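Local structure of cytochrome P450 (Bacillus megaterium, 5L92) at residues S264-L268 against F333-R337; F23-Y29 against Y285-Q290; W28-R33 against W316-R322; F50-G54 against D323-F327. The protein binds steroids such as corticosterone next to its heme and oxidises them as a cytochrome P450 monooxygenase. The contacts are given in a common frame with arbitrary orientation. Numbering follows the deposited sequence.

Contact 1. Residues S264-L268 against F333-R337; sequences SFERL and FKIDR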
# COMPACT_ATOMS: atom_id res chain seq x y z
N SER A 264 14.42 14.27 -14.68
CA SER A 264 14.18 12.83 -14.61
C SER A 264 13.20 12.39 -15.69
O SER A 264 13.42 11.39 -16.37
CB SER A 264 13.63 12.42 -13.23
OG SER A 264 14.63 12.53 -12.23
N PHE A 265 12.11 13.13 -15.86
CA PHE A 265 11.13 12.82 -16.88
C PHE A 265 11.74 12.86 -18.28
O PHE A 265 11.50 11.97 -19.10
CB PHE A 265 9.97 13.81 -16.74
CG PHE A 265 8.79 13.53 -17.64
CD1 PHE A 265 8.28 12.28 -17.78
CD2 PHE A 265 8.18 14.56 -18.33
CE1 PHE A 265 7.19 12.04 -18.59
CE2 PHE A 265 7.08 14.31 -19.13
CZ PHE A 265 6.60 13.05 -19.26
N GLU A 266 12.57 13.88 -18.58
CA GLU A 266 13.15 13.92 -19.92
C GLU A 266 14.08 12.75 -20.15
O GLU A 266 14.17 12.22 -21.25
CB GLU A 266 13.91 15.24 -20.18
CG GLU A 266 13.06 16.48 -20.19
CD GLU A 266 11.81 16.33 -21.03
OE1 GLU A 266 11.94 16.16 -22.25
OE2 GLU A 266 10.69 16.38 -20.47
N ARG A 267 14.75 12.29 -19.10
CA ARG A 267 15.67 11.20 -19.29
C ARG A 267 14.93 9.89 -19.48
O ARG A 267 15.25 9.09 -20.37
CB ARG A 267 16.64 11.14 -18.12
CG ARG A 267 17.62 10.02 -18.31
CD ARG A 267 18.72 9.99 -17.30
NE ARG A 267 19.51 8.79 -17.53
CZ ARG A 267 20.22 8.15 -16.61
NH1 ARG A 267 20.27 8.61 -15.36
NH2 ARG A 267 20.87 7.06 -16.97
N LEU A 268 13.90 9.66 -18.67
CA LEU A 268 13.07 8.47 -18.81
C LEU A 268 12.54 8.33 -20.23
O LEU A 268 12.52 7.23 -20.79
CB LEU A 268 11.93 8.54 -17.79
CG LEU A 268 11.04 7.29 -17.72
CD1 LEU A 268 11.87 6.07 -17.38
CD2 LEU A 268 9.96 7.54 -16.64
N PHE A 333 16.15 12.25 -5.84
CA PHE A 333 15.45 11.34 -6.71
C PHE A 333 16.32 11.00 -7.92
O PHE A 333 16.64 11.83 -8.70
CB PHE A 333 14.12 11.92 -7.13
CG PHE A 333 13.28 11.02 -7.94
CD1 PHE A 333 12.56 10.02 -7.37
CD2 PHE A 333 13.19 11.19 -9.28
CE1 PHE A 333 11.78 9.22 -8.11
CE2 PHE A 333 12.41 10.38 -10.04
CZ PHE A 333 11.70 9.40 -9.46
N LYS A 334 16.69 9.76 -8.06
CA LYS A 334 17.55 9.32 -9.17
C LYS A 334 16.89 8.15 -9.89
O LYS A 334 16.85 7.04 -9.35
CB LYS A 334 18.93 8.90 -8.66
CG LYS A 334 19.74 9.98 -7.97
CD LYS A 334 21.15 9.46 -7.58
CE LYS A 334 21.94 10.43 -6.71
NZ LYS A 334 22.99 9.69 -5.92
N ILE A 335 16.38 8.38 -11.11
CA ILE A 335 15.62 7.29 -11.74
C ILE A 335 16.48 6.06 -11.96
O ILE A 335 15.93 4.99 -12.23
CB ILE A 335 14.97 7.64 -13.09
CG1 ILE A 335 16.02 8.08 -14.14
CG2 ILE A 335 13.80 8.60 -12.96
CD1 ILE A 335 15.39 8.20 -15.57
N ASP A 336 17.81 6.18 -11.94
CA ASP A 336 18.70 5.05 -12.20
C ASP A 336 19.33 4.52 -10.94
O ASP A 336 20.29 3.74 -11.02
CB ASP A 336 19.78 5.44 -13.23
CG ASP A 336 20.65 6.64 -12.79
OD1 ASP A 336 20.23 7.47 -11.96
OD2 ASP A 336 21.78 6.75 -13.31
N ARG A 337 18.80 4.89 -9.76
CA ARG A 337 19.45 4.61 -8.48
C ARG A 337 19.81 3.15 -8.32
O ARG A 337 18.97 2.25 -8.47
CB ARG A 337 18.56 5.05 -7.31
CG ARG A 337 19.23 4.78 -5.98
CD ARG A 337 18.51 5.38 -4.79
NE ARG A 337 18.50 6.84 -4.80
CZ ARG A 337 19.42 7.59 -4.20
NH1 ARG A 337 20.44 7.02 -3.55
NH2 ARG A 337 19.30 8.91 -4.25
O HOH W 1 16.98 10.86 -12.04
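A buried helix-on-turn contact joins helix 262-270, the J helix of the P450 fold, to the loop running from the K′ region toward the cysteine-bearing segment. The loop folds into a type I beta turn from Lys334 to Arg337, closed by Arg337 N donating to Lys334 O at 2.9 Å. This is the meander region, whose arginine, here Arg337, forms a salt bridge with Glu281 of helix 275-285, the glutamate of the P450 ExxR motif; the turn that meets the helix therefore leads straight into the E-R-R triad.

Ile335 is the central apolar residue of the contact. Its CD1 lies 3.8 Å from Ser264 O, 3.7 Å from Leu268 N, 4.1 Å from Leu268 CB and 4.0 Å from Arg267 CG, so it sits over one turn of the helix. At the outer margin Arg267, in an extended conformation, passes beside this residue to a salt bridge with Asp336, while its NE forms a salt bridge with Glu271, four residues further along the chain. Ser264 OG, also bonded to Asp261, meets the edge of the Phe333 ring at CD2, 3.5 Å away. The polar gap beside it is filled by a single water, which donates to Ser264 OG at 2.9 Å and weakly to Phe333 O at 3.5 Å, and accepts from Ile335 N at 2.7 Å.

Contact 2. Residues F23-Y29 against Y285-Q290; sequences FNPFSWY and YRSPVQ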
# COMPACT_ATOMS: atom_id res chain seq x y z
N PHE A 23 2.65 16.14 3.24
CA PHE A 23 3.14 15.34 2.13
C PHE A 23 4.65 15.33 2.03
O PHE A 23 5.20 14.64 1.18
CB PHE A 23 2.54 15.84 0.82
CG PHE A 23 2.60 14.83 -0.30
CD1 PHE A 23 2.01 13.59 -0.17
CD2 PHE A 23 3.20 15.15 -1.49
CE1 PHE A 23 2.04 12.65 -1.23
CE2 PHE A 23 3.24 14.23 -2.55
CZ PHE A 23 2.64 12.97 -2.41
N ASN A 24 5.35 16.08 2.88
CA ASN A 24 6.81 16.11 2.87
C ASN A 24 7.29 16.01 4.32
O ASN A 24 7.77 16.98 4.92
CB ASN A 24 7.33 17.36 2.15
CG ASN A 24 6.96 17.36 0.65
OD1 ASN A 24 7.58 16.67 -0.16
ND2 ASN A 24 5.93 18.12 0.30
N PRO A 25 7.17 14.82 4.91
CA PRO A 25 7.66 14.58 6.26
C PRO A 25 9.16 14.36 6.36
O PRO A 25 9.67 14.10 7.46
CB PRO A 25 6.90 13.30 6.67
CG PRO A 25 6.71 12.55 5.34
CD PRO A 25 6.50 13.64 4.32
N PHE A 26 9.91 14.50 5.27
CA PHE A 26 11.27 13.99 5.24
C PHE A 26 12.27 14.84 6.02
O PHE A 26 13.26 14.29 6.50
CB PHE A 26 11.71 13.81 3.78
CG PHE A 26 10.66 13.07 2.94
CD1 PHE A 26 10.43 11.74 3.15
CD2 PHE A 26 9.91 13.73 2.00
CE1 PHE A 26 9.47 11.06 2.41
CE2 PHE A 26 8.96 13.06 1.27
CZ PHE A 26 8.73 11.73 1.50
N SER A 27 12.01 16.12 6.23
CA SER A 27 12.89 16.91 7.10
C SER A 27 12.78 16.45 8.55
O SER A 27 13.79 16.35 9.26
CB SER A 27 12.56 18.40 6.98
OG SER A 27 13.05 18.90 5.76
N TRP A 28 11.56 16.16 9.00
CA TRP A 28 11.34 15.57 10.31
C TRP A 28 12.07 14.24 10.47
O TRP A 28 12.76 14.02 11.48
CB TRP A 28 9.85 15.36 10.54
CG TRP A 28 9.52 14.76 11.90
CD1 TRP A 28 9.89 15.26 13.14
CD2 TRP A 28 8.78 13.55 12.17
NE1 TRP A 28 9.42 14.43 14.14
CE2 TRP A 28 8.73 13.38 13.58
CE3 TRP A 28 8.15 12.59 11.36
CZ2 TRP A 28 8.05 12.33 14.18
CZ3 TRP A 28 7.49 11.54 11.97
CH2 TRP A 28 7.46 11.41 13.37
N TYR A 29 11.86 13.30 9.52
CA TYR A 29 12.58 12.03 9.54
C TYR A 29 14.09 12.25 9.69
O TYR A 29 14.76 11.56 10.46
CB TYR A 29 12.33 11.23 8.24
CG TYR A 29 10.92 10.74 7.92
CD1 TYR A 29 9.93 10.62 8.89
CD2 TYR A 29 10.61 10.37 6.61
CE1 TYR A 29 8.66 10.18 8.55
CE2 TYR A 29 9.36 9.95 6.27
CZ TYR A 29 8.39 9.82 7.24
OH TYR A 29 7.14 9.37 6.90
N TYR A 285 11.36 6.90 -2.56
CA TYR A 285 11.32 8.34 -2.37
C TYR A 285 9.96 8.85 -1.92
O TYR A 285 9.88 9.77 -1.10
CB TYR A 285 11.75 9.03 -3.68
CG TYR A 285 12.14 10.49 -3.55
CD1 TYR A 285 13.39 10.87 -3.06
CD2 TYR A 285 11.27 11.47 -3.94
CE1 TYR A 285 13.72 12.22 -2.96
CE2 TYR A 285 11.59 12.79 -3.86
CZ TYR A 285 12.81 13.17 -3.37
OH TYR A 285 13.08 14.50 -3.29
N ARG A 286 8.88 8.25 -2.42
CA ARG A 286 7.52 8.63 -2.08
C ARG A 286 6.69 7.37 -1.84
O ARG A 286 5.78 7.01 -2.59
CB ARG A 286 6.93 9.54 -3.14
CG ARG A 286 7.41 11.00 -2.94
CD ARG A 286 6.54 12.01 -3.66
NE ARG A 286 7.20 13.30 -3.74
CZ ARG A 286 7.28 14.18 -2.75
NH1 ARG A 286 6.74 13.91 -1.58
NH2 ARG A 286 7.91 15.33 -2.94
N SER A 287 7.07 6.67 -0.81
CA SER A 287 6.57 5.33 -0.57
C SER A 287 5.07 5.35 -0.27
O SER A 287 4.64 6.09 0.62
CB SER A 287 7.35 4.73 0.59
OG SER A 287 8.72 5.10 0.52
N PRO A 288 4.27 4.54 -0.96
CA PRO A 288 2.82 4.43 -0.66
C PRO A 288 2.49 4.08 0.78
O PRO A 288 1.43 4.46 1.28
CB PRO A 288 2.38 3.30 -1.62
CG PRO A 288 3.36 3.43 -2.77
CD PRO A 288 4.65 3.65 -2.08
N VAL A 289 3.37 3.35 1.46
CA VAL A 289 3.24 3.05 2.88
C VAL A 289 4.47 3.61 3.60
O VAL A 289 5.60 3.18 3.34
CB VAL A 289 3.08 1.55 3.13
CG1 VAL A 289 2.91 1.26 4.64
CG2 VAL A 289 1.83 0.99 2.36
N GLN A 290 4.25 4.59 4.49
CA GLN A 290 5.39 5.27 5.13
C GLN A 290 5.90 4.54 6.37
O GLN A 290 7.09 4.70 6.72
CB GLN A 290 5.01 6.69 5.53
CG GLN A 290 4.90 7.64 4.37
CD GLN A 290 6.24 7.94 3.72
OE1 GLN A 290 7.18 8.36 4.39
NE2 GLN A 290 6.34 7.67 2.43
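Hydrogen bonds dominate the meeting of residues 23-29, at the start of helix 26-33, with residues 285-290, the loop that leaves helix 275-285, the K helix of the P450 fold. Arg286 is the first residue beyond that helix to leave helical geometry, and it sends its guanidinium to the other segment. Both terminal nitrogens reach one acceptor: Arg286 NH2 to Asn24 OD1 is 3.1 Å and Arg286 NH1 to Asn24 OD1 is 3.2 Å. Asn24 ND2 in turn hydrogen-bonds to Glu20 O. A weak bond from Arg286 NH1 to Phe23 O, 3.2 Å, adds to the fork. Further along, Tyr29 OH donates to Gln290 OE1 at 2.7 Å, while Gln290 NE2 turns back to Ser287 O at 2.9 Å and so braces its own loop.

The aromatic contacts wrap these polar groups. Phe23 CE2 lies over a face of the Arg286 guanidinium, 3.6 Å from Arg286 NH1, and Phe26 brings its ring edge to the same nitrogen, with Phe26 CE2 3.7 Å from Arg286 NH1. Phe26 CZ also approaches Tyr285 O to 3.5 Å.

Beyond the two segments, Arg286 bonds to Tyr393 and forms a salt bridge with Glu260. Pro288 and Val289 of the same loop touch the heme. A buried arginine charge is thus balanced by an acid and satisfied by neutral acceptors, tying the N-terminal segment to the loop beside the heme.

Contact 3. Residues W28-R33 against W316-R322; sequences WYEEMR and WMGSAHR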
# COMPACT_ATOMS: atom_id res chain seq x y z
N TRP A 28 11.56 16.16 9.00
CA TRP A 28 11.34 15.57 10.31
C TRP A 28 12.07 14.24 10.47
O TRP A 28 12.76 14.02 11.48
CB TRP A 28 9.85 15.36 10.54
CG TRP A 28 9.52 14.76 11.90
CD1 TRP A 28 9.89 15.26 13.14
CD2 TRP A 28 8.78 13.55 12.17
NE1 TRP A 28 9.42 14.43 14.14
CE2 TRP A 28 8.73 13.38 13.58
CE3 TRP A 28 8.15 12.59 11.36
CZ2 TRP A 28 8.05 12.33 14.18
CZ3 TRP A 28 7.49 11.54 11.97
CH2 TRP A 28 7.46 11.41 13.37
N TYR A 29 11.86 13.30 9.52
CA TYR A 29 12.58 12.03 9.54
C TYR A 29 14.09 12.25 9.69
O TYR A 29 14.76 11.56 10.46
CB TYR A 29 12.33 11.23 8.24
CG TYR A 29 10.92 10.74 7.92
CD1 TYR A 29 9.93 10.62 8.89
CD2 TYR A 29 10.61 10.37 6.61
CE1 TYR A 29 8.66 10.18 8.55
CE2 TYR A 29 9.36 9.95 6.27
CZ TYR A 29 8.39 9.82 7.24
OH TYR A 29 7.14 9.37 6.90
N GLU A 30 14.64 13.16 8.89
CA GLU A 30 16.08 13.40 8.91
C GLU A 30 16.54 13.90 10.27
O GLU A 30 17.51 13.38 10.85
CB GLU A 30 16.46 14.39 7.82
CG GLU A 30 17.93 14.80 7.80
CD GLU A 30 18.21 15.75 6.66
OE1 GLU A 30 17.62 16.86 6.66
OE2 GLU A 30 18.98 15.39 5.76
N GLU A 31 15.85 14.92 10.80
CA GLU A 31 16.12 15.39 12.15
C GLU A 31 16.22 14.23 13.14
O GLU A 31 17.20 14.12 13.89
CB GLU A 31 15.03 16.38 12.60
CG GLU A 31 15.28 17.06 13.97
CD GLU A 31 16.55 17.91 13.98
OE1 GLU A 31 16.91 18.48 12.93
OE2 GLU A 31 17.20 17.98 15.05
N MET A 32 15.21 13.36 13.15
CA MET A 32 15.16 12.27 14.14
C MET A 32 16.25 11.24 13.87
O MET A 32 16.90 10.76 14.81
CB MET A 32 13.79 11.59 14.11
CG MET A 32 12.63 12.46 14.53
SD MET A 32 12.88 13.28 16.11
CE MET A 32 12.63 15.03 15.72
N ARG A 33 16.45 10.85 12.60
CA ARG A 33 17.51 9.91 12.25
C ARG A 33 18.86 10.37 12.80
O ARG A 33 19.63 9.56 13.32
CB ARG A 33 17.61 9.76 10.72
CG ARG A 33 16.93 8.54 10.17
CD ARG A 33 17.34 8.18 8.74
NE ARG A 33 17.73 9.31 7.91
CZ ARG A 33 16.89 10.14 7.29
NH1 ARG A 33 15.58 9.99 7.40
NH2 ARG A 33 17.38 11.14 6.57
N TRP A 316 9.42 3.36 10.55
CA TRP A 316 9.15 4.30 9.48
C TRP A 316 9.98 3.93 8.25
O TRP A 316 11.09 4.43 8.05
CB TRP A 316 9.47 5.72 9.94
CG TRP A 316 8.48 6.27 10.98
CD1 TRP A 316 8.56 6.15 12.33
CD2 TRP A 316 7.29 7.01 10.72
NE1 TRP A 316 7.50 6.78 12.93
CE2 TRP A 316 6.70 7.33 11.96
CE3 TRP A 316 6.68 7.48 9.55
CZ2 TRP A 316 5.52 8.07 12.07
CZ3 TRP A 316 5.50 8.21 9.65
CH2 TRP A 316 4.93 8.50 10.91
N MET A 317 9.40 3.13 7.35
CA MET A 317 10.14 2.81 6.14
C MET A 317 10.46 4.08 5.34
O MET A 317 11.55 4.19 4.78
CB MET A 317 9.39 1.81 5.27
CG MET A 317 9.23 0.45 5.97
SD MET A 317 7.62 0.35 6.75
CE MET A 317 6.69 0.06 5.26
N GLY A 318 9.54 5.06 5.34
CA GLY A 318 9.81 6.33 4.68
C GLY A 318 11.08 7.02 5.17
O GLY A 318 11.82 7.61 4.38
N SER A 319 11.34 6.94 6.47
CA SER A 319 12.58 7.45 7.03
C SER A 319 13.79 6.59 6.68
O SER A 319 14.84 7.10 6.28
CB SER A 319 12.44 7.56 8.55
OG SER A 319 13.57 8.19 9.12
N ALA A 320 13.67 5.27 6.88
CA ALA A 320 14.73 4.34 6.52
C ALA A 320 15.19 4.54 5.08
O ALA A 320 16.37 4.33 4.77
CB ALA A 320 14.27 2.90 6.70
N HIS A 321 14.26 4.88 4.18
CA HIS A 321 14.53 5.00 2.76
C HIS A 321 15.39 6.21 2.41
O HIS A 321 15.83 6.30 1.26
CB HIS A 321 13.23 5.09 1.99
CG HIS A 321 12.45 3.82 1.93
ND1 HIS A 321 11.12 3.78 1.59
CD2 HIS A 321 12.82 2.55 2.21
CE1 HIS A 321 10.71 2.52 1.60
NE2 HIS A 321 11.71 1.76 1.99
N ARG A 322 15.55 7.15 3.36
CA ARG A 322 16.36 8.36 3.25
C ARG A 322 17.63 8.31 4.12
O ARG A 322 18.26 9.34 4.33
CB ARG A 322 15.53 9.58 3.66
CG ARG A 322 14.18 9.79 2.98
CD ARG A 322 14.33 10.14 1.54
NE ARG A 322 13.08 10.50 0.85
CZ ARG A 322 12.76 11.74 0.49
NH1 ARG A 322 13.55 12.77 0.75
NH2 ARG A 322 11.64 11.95 -0.15
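Trp28 points the edge of its indole at the face of Trp316 in a T-shaped pair, the six-membered rings 5.5 Å apart at their centroids with planes at 89°, and Trp28 CZ3 4.0 Å from Trp316 CZ2. Tyr29 completes this aromatic cluster: its ring is oblique to the Trp316 six-membered ring, with Tyr29 CE1 3.5 Å from Trp316 CE3, and its OH goes on to Gln290. The other segment is the short K′ helix 317-320 of the P450 fold, with Trp316 at its N-cap position just after strand 312-315, and it meets helix 26-33. Gly318 allows Tyr29 to lie close, Tyr29 CE2 being 3.6 Å from Gly318 C; a beta carbon there would be crowded. Ser319 CB makes a CH-pi contact over the face of the Tyr29 ring, 4.0 Å from its centroid. One helical turn beyond Tyr29, Arg33 NH1 donates to Ser319 OG at 3.2 Å, a hydroxyl that also bonds to Phe50 O.

Contact 4. Residues F50-G54 against D323-F327; sequences FHYDG and DAEYF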
# COMPACT_ATOMS: atom_id res chain seq x y z
N PHE A 50 13.44 5.21 13.18
CA PHE A 50 13.66 6.01 11.98
C PHE A 50 14.85 5.58 11.14
O PHE A 50 14.94 6.00 9.98
CB PHE A 50 13.87 7.48 12.36
CG PHE A 50 12.64 8.15 12.94
CD1 PHE A 50 11.63 8.62 12.13
CD2 PHE A 50 12.53 8.36 14.30
CE1 PHE A 50 10.49 9.25 12.67
CE2 PHE A 50 11.41 8.99 14.84
CZ PHE A 50 10.39 9.43 14.02
N HIS A 51 15.79 4.84 11.68
CA HIS A 51 16.97 4.49 10.91
C HIS A 51 16.80 3.12 10.29
O HIS A 51 16.04 2.28 10.78
CB HIS A 51 18.24 4.56 11.75
CG HIS A 51 18.33 3.54 12.85
ND1 HIS A 51 17.33 3.35 13.79
CD2 HIS A 51 19.32 2.67 13.17
CE1 HIS A 51 17.70 2.40 14.63
NE2 HIS A 51 18.90 1.97 14.27
N TYR A 52 17.51 2.92 9.19
CA TYR A 52 17.33 1.75 8.33
C TYR A 52 17.53 0.47 9.11
O TYR A 52 16.76 -0.49 8.98
CB TYR A 52 18.30 1.81 7.15
CG TYR A 52 18.15 0.72 6.13
CD1 TYR A 52 18.58 -0.58 6.38
CD2 TYR A 52 17.61 0.99 4.89
CE1 TYR A 52 18.46 -1.57 5.42
CE2 TYR A 52 17.48 0.02 3.94
CZ TYR A 52 17.91 -1.25 4.20
OH TYR A 52 17.77 -2.19 3.21
N ASP A 53 18.59 0.42 9.90
CA ASP A 53 18.93 -0.82 10.59
C ASP A 53 17.87 -1.14 11.63
O ASP A 53 17.55 -2.31 11.85
CB ASP A 53 20.31 -0.69 11.25
CG ASP A 53 20.80 -2.00 11.87
OD1 ASP A 53 21.12 -2.95 11.10
OD2 ASP A 53 20.87 -2.09 13.12
N GLY A 54 17.31 -0.10 12.25
CA GLY A 54 16.22 -0.29 13.19
C GLY A 54 14.95 -0.78 12.53
O GLY A 54 14.30 -1.72 13.01
N ASP A 323 18.00 7.15 4.62
CA ASP A 323 19.13 6.99 5.53
C ASP A 323 20.43 7.01 4.73
O ASP A 323 20.62 6.19 3.82
CB ASP A 323 18.94 5.66 6.27
CG ASP A 323 19.95 5.44 7.38
OD1 ASP A 323 21.14 5.80 7.19
OD2 ASP A 323 19.56 4.89 8.44
N ALA A 324 21.33 7.95 5.05
CA ALA A 324 22.51 8.14 4.20
C ALA A 324 23.44 6.93 4.20
O ALA A 324 24.10 6.65 3.19
CB ALA A 324 23.28 9.37 4.64
N GLU A 325 23.47 6.18 5.31
CA GLU A 325 24.30 4.99 5.40
C GLU A 325 23.92 3.94 4.36
O GLU A 325 24.74 3.08 4.03
CB GLU A 325 24.21 4.38 6.81
CG GLU A 325 24.74 5.30 7.96
CD GLU A 325 26.26 5.29 8.14
OE1 GLU A 325 26.90 4.21 8.13
OE2 GLU A 325 26.84 6.39 8.32
N TYR A 326 22.72 3.97 3.81
CA TYR A 326 22.33 2.95 2.85
C TYR A 326 21.96 3.53 1.50
O TYR A 326 21.74 2.78 0.56
CB TYR A 326 21.15 2.08 3.36
CG TYR A 326 21.49 1.21 4.55
CD1 TYR A 326 21.67 1.77 5.81
CD2 TYR A 326 21.63 -0.19 4.43
CE1 TYR A 326 21.99 0.98 6.92
CE2 TYR A 326 21.94 -0.98 5.55
CZ TYR A 326 22.13 -0.38 6.78
OH TYR A 326 22.44 -1.12 7.90
N PHE A 327 21.85 4.85 1.39
CA PHE A 327 21.39 5.43 0.13
C PHE A 327 22.21 6.70 -0.07
O PHE A 327 21.95 7.72 0.57
CB PHE A 327 19.90 5.73 0.16
CG PHE A 327 19.02 4.52 0.36
CD1 PHE A 327 18.60 3.75 -0.72
CD2 PHE A 327 18.58 4.17 1.62
CE1 PHE A 327 17.77 2.64 -0.54
CE2 PHE A 327 17.75 3.05 1.80
CZ PHE A 327 17.36 2.30 0.74
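The two backbones come closest at Tyr52 and Asp323, whose CA atoms are 6.2 Å apart, where helix 52-60 begins and the loop after helix 317-320 sets off. His51 holds the N-cap position, and the amide just after it points at the loop: Tyr52 N donates to Asp323 OD2 at 2.9 Å in a straight bond of 179°. The other carboxylate oxygen turns to its own segment, Glu325 N donating to Asp323 OD1 at 3.0 Å in an Asx turn. Asp323 follows Ala320, His321 and Arg322 in the A-x-R-D sequence familiar after the K′ helix of P450s, and here it ties that region to the start of the B helix. The Tyr52 ring stacks face to face on Tyr326, with centroids 3.9 Å apart and planes at 12°. Phe327 meets Tyr52 rim to rim, Phe327 CE2 lying 3.7 Å from Tyr52 CD2, and the Tyr52 hydroxyl bonds onward to Val341 O.

How the contacts relate
Contacts 2, 3 and 4 form a continuous group. Contacts 2 and 3 share Trp28 and Tyr29 and have centres about 8 Å apart, joined by a probable hydrogen bond from Gly318 N to Gln290 O, 2.8 Å. Contact 3 lies about 8 Å, centre to centre, from contact 4, linked through Ser319 OG to Phe50 O at 2.7 Å. Contact 1 stands about 19 Å from contact 2 between centres, yet Phe333 N packs 3.8 Å from Tyr285 CE1. The heme borders contacts 2 and 3, touching Pro288, Val289 and Met317, whereas the side chains of Tyr52 in contact 4 and Phe333 in contact 1 lie about 13 and 14 Å from it.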